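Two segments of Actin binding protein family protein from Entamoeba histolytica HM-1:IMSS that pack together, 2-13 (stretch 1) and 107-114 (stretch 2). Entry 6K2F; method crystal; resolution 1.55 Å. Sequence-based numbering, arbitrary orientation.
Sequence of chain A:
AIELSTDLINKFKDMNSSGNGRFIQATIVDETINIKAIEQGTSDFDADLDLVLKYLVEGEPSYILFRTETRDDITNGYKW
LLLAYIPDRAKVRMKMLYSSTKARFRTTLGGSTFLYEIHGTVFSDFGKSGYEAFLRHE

Stretch 1 2-13: IELSTDLINKFK
Stretch 2 107-114: TTLGGSTF

Packing of residues 2-13 against residues 107-114, segments at least 97 residues apart in sequence wherever they touch, buries 350 Å² (both sides summed). Backbone: Glu 3 and Leu 4 are extended (phi/psi -112/155 and -63/141), Ser 5 turns the chain, and a helix runs from Thr 6 through Lys 13 and beyond. Ser 5 (chi1 p) caps it, its OG accepting from Leu 8 N at 3.0 Å; the first backbone bond of the helix, Ile 9 N to Ser 5 O, is also 3.0 Å. The second segment enters as the end of a helix, 107-109, which Gly 110 terminates at phi/psi 124/144; a CB there would jam against the carbonyl O of Leu 109, so glycine suits the site. A type I turn from Gly 110 to Thr 113 follows, with Gly 110 O receiving both Thr 113 N (3.2 Å) and Thr 113 OG1 (2.8 Å). Register: the CA atoms of Leu 4 and Thr 108 lie 7.5 Å apart, as do those of Ile 9 and Leu 109.

Apolar packing: Leu 109 (chi1 m, chi2 t) points toward the first segment and loses 88 Å² to it, the largest share of any residue. Its CG meets Leu 4 CD2 at 4.0 Å, its CD2 meets Ile 9 CG2 at 4.3 Å, and its CD1 lies 3.8 Å from Phe 12 CD2. The branched leucine thus fills the space among three hydrophobic side chains. Buried Leu 4 (m, p) points toward the second segment, whereas Ile 9 (m, t) leaves its backbone sideways and brings CD1 to 3.8 Å from Thr 108 CG2.

Ring contacts: Phe 12 (chi1 t, chi2 84°) is buried and points toward the second segment. Leu 109 CD1 sits over one ring face, 3.7 Å from the Phe 12 ring centroid and 5° off the normal, a CH-pi contact. Thr 113 (m) approaches obliquely, its CG2 3.5 Å from Phe 12 CZ; its methyl serves the hydrophobic contact while its hydroxyl secures the turn.

Polar contacts: no direct hydrogen bond crosses the interface. One water bridges it, accepting from Leu 4 N (2.9 Å) and donating to Glu 3 OE1 (2.6 Å) and Thr 108 OG1 (2.8 Å). Thr 108 (m) suits this border, since its OG1 reaches the water and also packs 3.7 Å from Leu 4 CD1, while CG2 meets the isoleucine. Glu 3 (m, m, chi3 -34°) is exposed; its CB points sideways, but the carboxylate end comes nearer to the second segment.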

ATOM      1  N   ILE A   2     -22.237   9.738 -17.804  1.00 29.92           N
ATOM      2  CA  ILE A   2     -21.875   9.462 -16.389  1.00 25.62           C
ATOM      3  C   ILE A   2     -20.532  10.156 -16.146  1.00 28.07           C
ATOM      4  O   ILE A   2     -19.608   9.946 -16.944  1.00 28.55           O
ATOM      5  CB  ILE A   2     -21.782   7.946 -16.136  1.00 27.23           C
ATOM      6  CG1 ILE A   2     -23.110   7.228 -16.403  1.00 27.15           C
ATOM      7  CG2 ILE A   2     -21.272   7.648 -14.741  1.00 22.58           C
ATOM      8  CD1 ILE A   2     -24.206   7.564 -15.417  1.00 36.66           C
ATOM      9  N   GLU A   3     -20.427  10.921 -15.065  1.00 28.93           N
ATOM     10  CA  GLU A   3     -19.171  11.609 -14.677  1.00 22.07           C
ATOM     11  C   GLU A   3     -18.631  10.981 -13.398  1.00 20.74           C
ATOM     12  O   GLU A   3     -19.400  10.416 -12.644  1.00 21.30           O
ATOM     13  CB  GLU A   3     -19.434  13.102 -14.511  1.00 23.40           C
ATOM     14  CG  GLU A   3     -19.869  13.776 -15.809  1.00 27.06           C
ATOM     15  CD  GLU A   3     -18.825  13.811 -16.919  1.00 42.49           C
ATOM     16  OE1 GLU A   3     -17.638  13.927 -16.590  1.00 44.15           O
ATOM     17  OE2 GLU A   3     -19.202  13.658 -18.104  1.00 44.80           O
ATOM     18  N   LEU A   4     -17.330  11.076 -13.163  1.00 17.18           N
ATOM     19  CA  LEU A   4     -16.754  10.696 -11.849  1.00 16.81           C
ATOM     20  C   LEU A   4     -17.334  11.616 -10.778  1.00 17.46           C
ATOM     21  O   LEU A   4     -17.451  12.845 -11.008  1.00 20.12           O
ATOM     22  CB  LEU A   4     -15.231  10.817 -11.880  1.00 15.89           C
ATOM     23  CG  LEU A   4     -14.463   9.658 -12.506  1.00 16.46           C
ATOM     24  CD1 LEU A   4     -14.629   9.641 -14.000  1.00 19.13           C
ATOM     25  CD2 LEU A   4     -12.983   9.712 -12.146  1.00 18.81           C
ATOM     26  N   SER A   5     -17.634  11.052  -9.615  1.00 19.48           N
ATOM     27  CA  SER A   5     -18.098  11.848  -8.460  1.00 21.78           C
ATOM     28  C   SER A   5     -16.942  12.727  -7.995  1.00 20.65           C
ATOM     29  O   SER A   5     -15.784  12.348  -8.163  1.00 19.52           O
ATOM     30  CB  SER A   5     -18.617  11.008  -7.345  1.00 19.94           C
ATOM     31  OG  SER A   5     -17.598  10.234  -6.752  1.00 22.02           O
ATOM     32  N   THR A   6     -17.262  13.863  -7.397  1.00 21.87           N
ATOM     33  CA  THR A   6     -16.249  14.733  -6.755  1.00 22.77           C
ATOM     34  C   THR A   6     -15.468  13.921  -5.718  1.00 20.91           C
ATOM     35  O   THR A   6     -14.229  14.063  -5.670  1.00 21.88           O
ATOM     36  CB  THR A   6     -16.891  15.957  -6.103  1.00 24.72           C
ATOM     37  OG1 THR A   6     -17.613  16.633  -7.127  1.00 32.05           O
ATOM     38  CG2 THR A   6     -15.865  16.875  -5.478  1.00 32.66           C
ATOM     39  N   ASP A   7     -16.154  13.106  -4.910  1.00 23.06           N
ATOM     40  CA  ASP A   7     -15.474  12.329  -3.842  1.00 25.12           C
ATOM     41  C   ASP A   7     -14.459  11.390  -4.487  1.00 21.92           C
ATOM     42  O   ASP A   7     -13.363  11.260  -3.952  1.00 21.75           O
ATOM     43  CB  ASP A   7     -16.448  11.547  -2.959  1.00 29.76           C
ATOM     44  CG  ASP A   7     -17.092  12.370  -1.853  1.00 71.70           C
ATOM     45  OD1 ASP A   7     -16.646  13.516  -1.623  1.00 73.77           O
ATOM     46  OD2 ASP A   7     -18.037  11.857  -1.224  1.00 96.13           O
ATOM     47  N   LEU A   8     -14.829  10.728  -5.589  1.00 18.39           N
ATOM     48  CA  LEU A   8     -13.912   9.770  -6.261  1.00 16.28           C
ATOM     49  C   LEU A   8     -12.707  10.540  -6.790  1.00 16.72           C
ATOM     50  O   LEU A   8     -11.587  10.073  -6.607  1.00 16.69           O
ATOM     51  CB  LEU A   8     -14.632   9.027  -7.394  1.00 14.82           C
ATOM     52  CG  LEU A   8     -13.751   8.122  -8.265  1.00 16.57           C
ATOM     53  CD1 LEU A   8     -12.997   7.111  -7.416  1.00 17.44           C
ATOM     54  CD2 LEU A   8     -14.596   7.414  -9.317  1.00 17.90           C
ATOM     55  N   ILE A   9     -12.921  11.668  -7.452  1.00 15.59           N
ATOM     56  CA  ILE A   9     -11.778  12.461  -7.990  1.00 17.26           C
ATOM     57  C   ILE A   9     -10.868  12.866  -6.831  1.00 19.29           C
ATOM     58  O   ILE A   9      -9.653  12.716  -6.970  1.00 18.39           O
ATOM     59  CB  ILE A   9     -12.238  13.663  -8.809  1.00 19.57           C
ATOM     60  CG1 ILE A   9     -13.069  13.226 -10.017  1.00 19.02           C
ATOM     61  CG2 ILE A   9     -11.039  14.487  -9.236  1.00 20.31           C
ATOM     62  CD1 ILE A   9     -13.871  14.332 -10.637  1.00 23.25           C
ATOM     63  N   ASN A  10     -11.424  13.394  -5.746  1.00 21.63           N
ATOM     64  CA  ASN A  10     -10.629  13.831  -4.566  1.00 19.31           C
ATOM     65  C   ASN A  10      -9.801  12.659  -4.012  1.00 20.94           C
ATOM     66  O   ASN A  10      -8.604  12.860  -3.722  1.00 21.19           O
ATOM     67  CB  ASN A  10     -11.529  14.419  -3.478  1.00 23.83           C
ATOM     68  CG  ASN A  10     -10.775  14.752  -2.206  1.00 34.06           C
ATOM     69  OD1 ASN A  10     -11.179  14.358  -1.112  1.00 59.79           O
ATOM     70  ND2 ASN A  10      -9.669  15.466  -2.346  1.00 30.27           N
ATOM     71  N   LYS A  11     -10.429  11.500  -3.796  1.00 20.07           N
ATOM     72  CA  LYS A  11      -9.749  10.350  -3.162  1.00 18.83           C
ATOM     73  C   LYS A  11      -8.663   9.850  -4.114  1.00 18.25           C
ATOM     74  O   LYS A  11      -7.563   9.509  -3.652  1.00 19.62           O
ATOM     75  CB  LYS A  11     -10.741   9.239  -2.819  1.00 25.04           C
ATOM     76  CG  LYS A  11     -11.737   9.553  -1.709  1.00 41.19           C
ATOM     77  CD  LYS A  11     -11.168  10.100  -0.411  1.00 79.12           C
ATOM     78  CE  LYS A  11     -12.253  10.632   0.504  1.00 89.25           C
ATOM     79  NZ  LYS A  11     -13.089  11.653  -0.172  1.00 73.00           N
ATOM     80  N   PHE A  12      -8.950   9.810  -5.414  1.00 17.23           N
ATOM     81  CA  PHE A  12      -7.957   9.422  -6.437  1.00 15.22           C
ATOM     82  C   PHE A  12      -6.762  10.361  -6.373  1.00 17.15           C
ATOM     83  O   PHE A  12      -5.616   9.886  -6.283  1.00 16.91           O
ATOM     84  CB  PHE A  12      -8.543   9.424  -7.846  1.00 17.23           C
ATOM     85  CG  PHE A  12      -7.490   9.056  -8.854  1.00 17.41           C
ATOM     86  CD1 PHE A  12      -7.204   7.722  -9.100  1.00 19.64           C
ATOM     87  CD2 PHE A  12      -6.736  10.035  -9.467  1.00 19.58           C
ATOM     88  CE1 PHE A  12      -6.212   7.390 -10.009  1.00 25.15           C
ATOM     89  CE2 PHE A  12      -5.728   9.691 -10.350  1.00 22.87           C
ATOM     90  CZ  PHE A  12      -5.473   8.369 -10.612  1.00 20.71           C
ATOM     91  N   LYS A  13      -7.004  11.671  -6.419  1.00 16.89           N
ATOM     92  CA  LYS A  13      -5.891  12.649  -6.424  1.00 19.25           C
ATOM     93  C   LYS A  13      -5.079  12.513  -5.140  1.00 17.53           C
ATOM     94  O   LYS A  13      -3.864  12.633  -5.220  1.00 21.33           O
ATOM     95  CB  LYS A  13      -6.427  14.068  -6.573  1.00 21.68           C
ATOM     96  CG  LYS A  13      -6.936  14.376  -7.968  1.00 25.59           C
ATOM     97  CD  LYS A  13      -7.600  15.744  -8.055  1.00 32.26           C
ATOM     98  CE  LYS A  13      -7.539  16.404  -9.421  1.00 59.02           C
ATOM     99  NZ  LYS A  13      -7.471  15.421 -10.528  1.00 74.46           N
ATOM    100  N   THR A 107     -10.120  10.894 -19.486  1.00 23.61           N
ATOM    101  CA  THR A 107     -10.568  12.254 -19.853  1.00 23.81           C
ATOM    102  C   THR A 107     -10.605  13.120 -18.587  1.00 26.11           C
ATOM    103  O   THR A 107     -10.252  14.308 -18.662  1.00 28.40           O
ATOM    104  CB  THR A 107     -11.867  12.192 -20.665  1.00 30.10           C
ATOM    105  OG1 THR A 107     -12.863  11.592 -19.848  1.00 38.22           O
ATOM    106  CG2 THR A 107     -11.721  11.397 -21.943  1.00 30.55           C
ATOM    107  N   THR A 108     -10.976  12.539 -17.452  1.00 21.29           N
ATOM    108  CA  THR A 108     -11.191  13.274 -16.186  1.00 21.23           C
ATOM    109  C   THR A 108      -9.877  13.408 -15.421  1.00 22.71           C
ATOM    110  O   THR A 108      -9.595  14.525 -14.906  1.00 25.34           O
ATOM    111  CB  THR A 108     -12.249  12.589 -15.320  1.00 22.03           C
ATOM    112  OG1 THR A 108     -13.437  12.496 -16.114  1.00 21.69           O
ATOM    113  CG2 THR A 108     -12.506  13.355 -14.045  1.00 20.01           C
ATOM    114  N   LEU A 109      -9.124  12.316 -15.324  1.00 20.15           N
ATOM    115  CA  LEU A 109      -7.958  12.259 -14.411  1.00 22.10           C
ATOM    116  C   LEU A 109      -6.688  12.676 -15.152  1.00 31.17           C
ATOM    117  O   LEU A 109      -5.765  13.145 -14.481  1.00 38.53           O
ATOM    118  CB  LEU A 109      -7.866  10.864 -13.805  1.00 18.53           C
ATOM    119  CG  LEU A 109      -9.102  10.483 -12.981  1.00 18.10           C
ATOM    120  CD1 LEU A 109      -8.986   9.095 -12.423  1.00 18.04           C
ATOM    121  CD2 LEU A 109      -9.341  11.509 -11.871  1.00 19.00           C
ATOM    122  N   GLY A 110      -6.663  12.544 -16.477  1.00 25.29           N
ATOM    123  CA  GLY A 110      -5.523  12.968 -17.314  1.00 30.43           C
ATOM    124  C   GLY A 110      -5.012  11.817 -18.150  1.00 29.49           C
ATOM    125  O   GLY A 110      -5.046  10.667 -17.672  1.00 26.08           O
ATOM    126  N   GLY A 111      -4.573  12.110 -19.374  1.00 32.10           N
ATOM    127  CA  GLY A 111      -4.109  11.101 -20.345  1.00 34.22           C
ATOM    128  C   GLY A 111      -2.830  10.397 -19.903  1.00 27.98           C
ATOM    129  O   GLY A 111      -2.593   9.299 -20.421  1.00 43.30           O
ATOM    130  N   SER A 112      -2.044  10.981 -18.988  1.00 31.67           N
ATOM    131  CA  SER A 112      -0.771  10.398 -18.480  1.00 38.09           C
ATOM    132  C   SER A 112      -1.061   9.353 -17.397  1.00 31.31           C
ATOM    133  O   SER A 112      -0.158   8.589 -17.042  1.00 28.21           O
ATOM    134  CB  SER A 112       0.175  11.457 -17.949  1.00 29.77           C
ATOM    135  OG  SER A 112      -0.291  11.992 -16.712  1.00 36.76           O
ATOM    136  N   THR A 113      -2.287   9.328 -16.877  1.00 23.01           N
ATOM    137  CA  THR A 113      -2.618   8.617 -15.626  1.00 22.29           C
ATOM    138  C   THR A 113      -2.460   7.110 -15.823  1.00 18.57           C
ATOM    139  O   THR A 113      -1.933   6.450 -14.902  1.00 20.73           O
ATOM    140  CB  THR A 113      -4.054   8.913 -15.184  1.00 32.47           C
ATOM    141  OG1 THR A 113      -4.161  10.327 -14.998  1.00 37.22           O
ATOM    142  CG2 THR A 113      -4.445   8.155 -13.932  1.00 32.41           C
ATOM    143  N   PHE A 114      -3.008   6.567 -16.905  1.00 18.59           N
ATOM    144  CA  PHE A 114      -3.202   5.099 -17.044  1.00 18.72           C
ATOM    145  C   PHE A 114      -2.145   4.509 -17.966  1.00 21.06           C
ATOM    146  O   PHE A 114      -2.006   4.898 -19.129  1.00 29.16           O
ATOM    147  CB  PHE A 114      -4.619   4.767 -17.494  1.00 21.10           C
ATOM    148  CG  PHE A 114      -5.618   5.186 -16.454  1.00 16.70           C
ATOM    149  CD1 PHE A 114      -5.795   4.424 -15.313  1.00 17.15           C
ATOM    150  CD2 PHE A 114      -6.315   6.376 -16.587  1.00 25.26           C
ATOM    151  CE1 PHE A 114      -6.696   4.812 -14.342  1.00 16.66           C
ATOM    152  CE2 PHE A 114      -7.208   6.767 -15.609  1.00 24.59           C
ATOM    153  CZ  PHE A 114      -7.395   5.990 -14.494  1.00 22.91           C
TER
HETATM  154  O   HOH W   1     -15.917  12.974 -14.922  1.00 21.35           O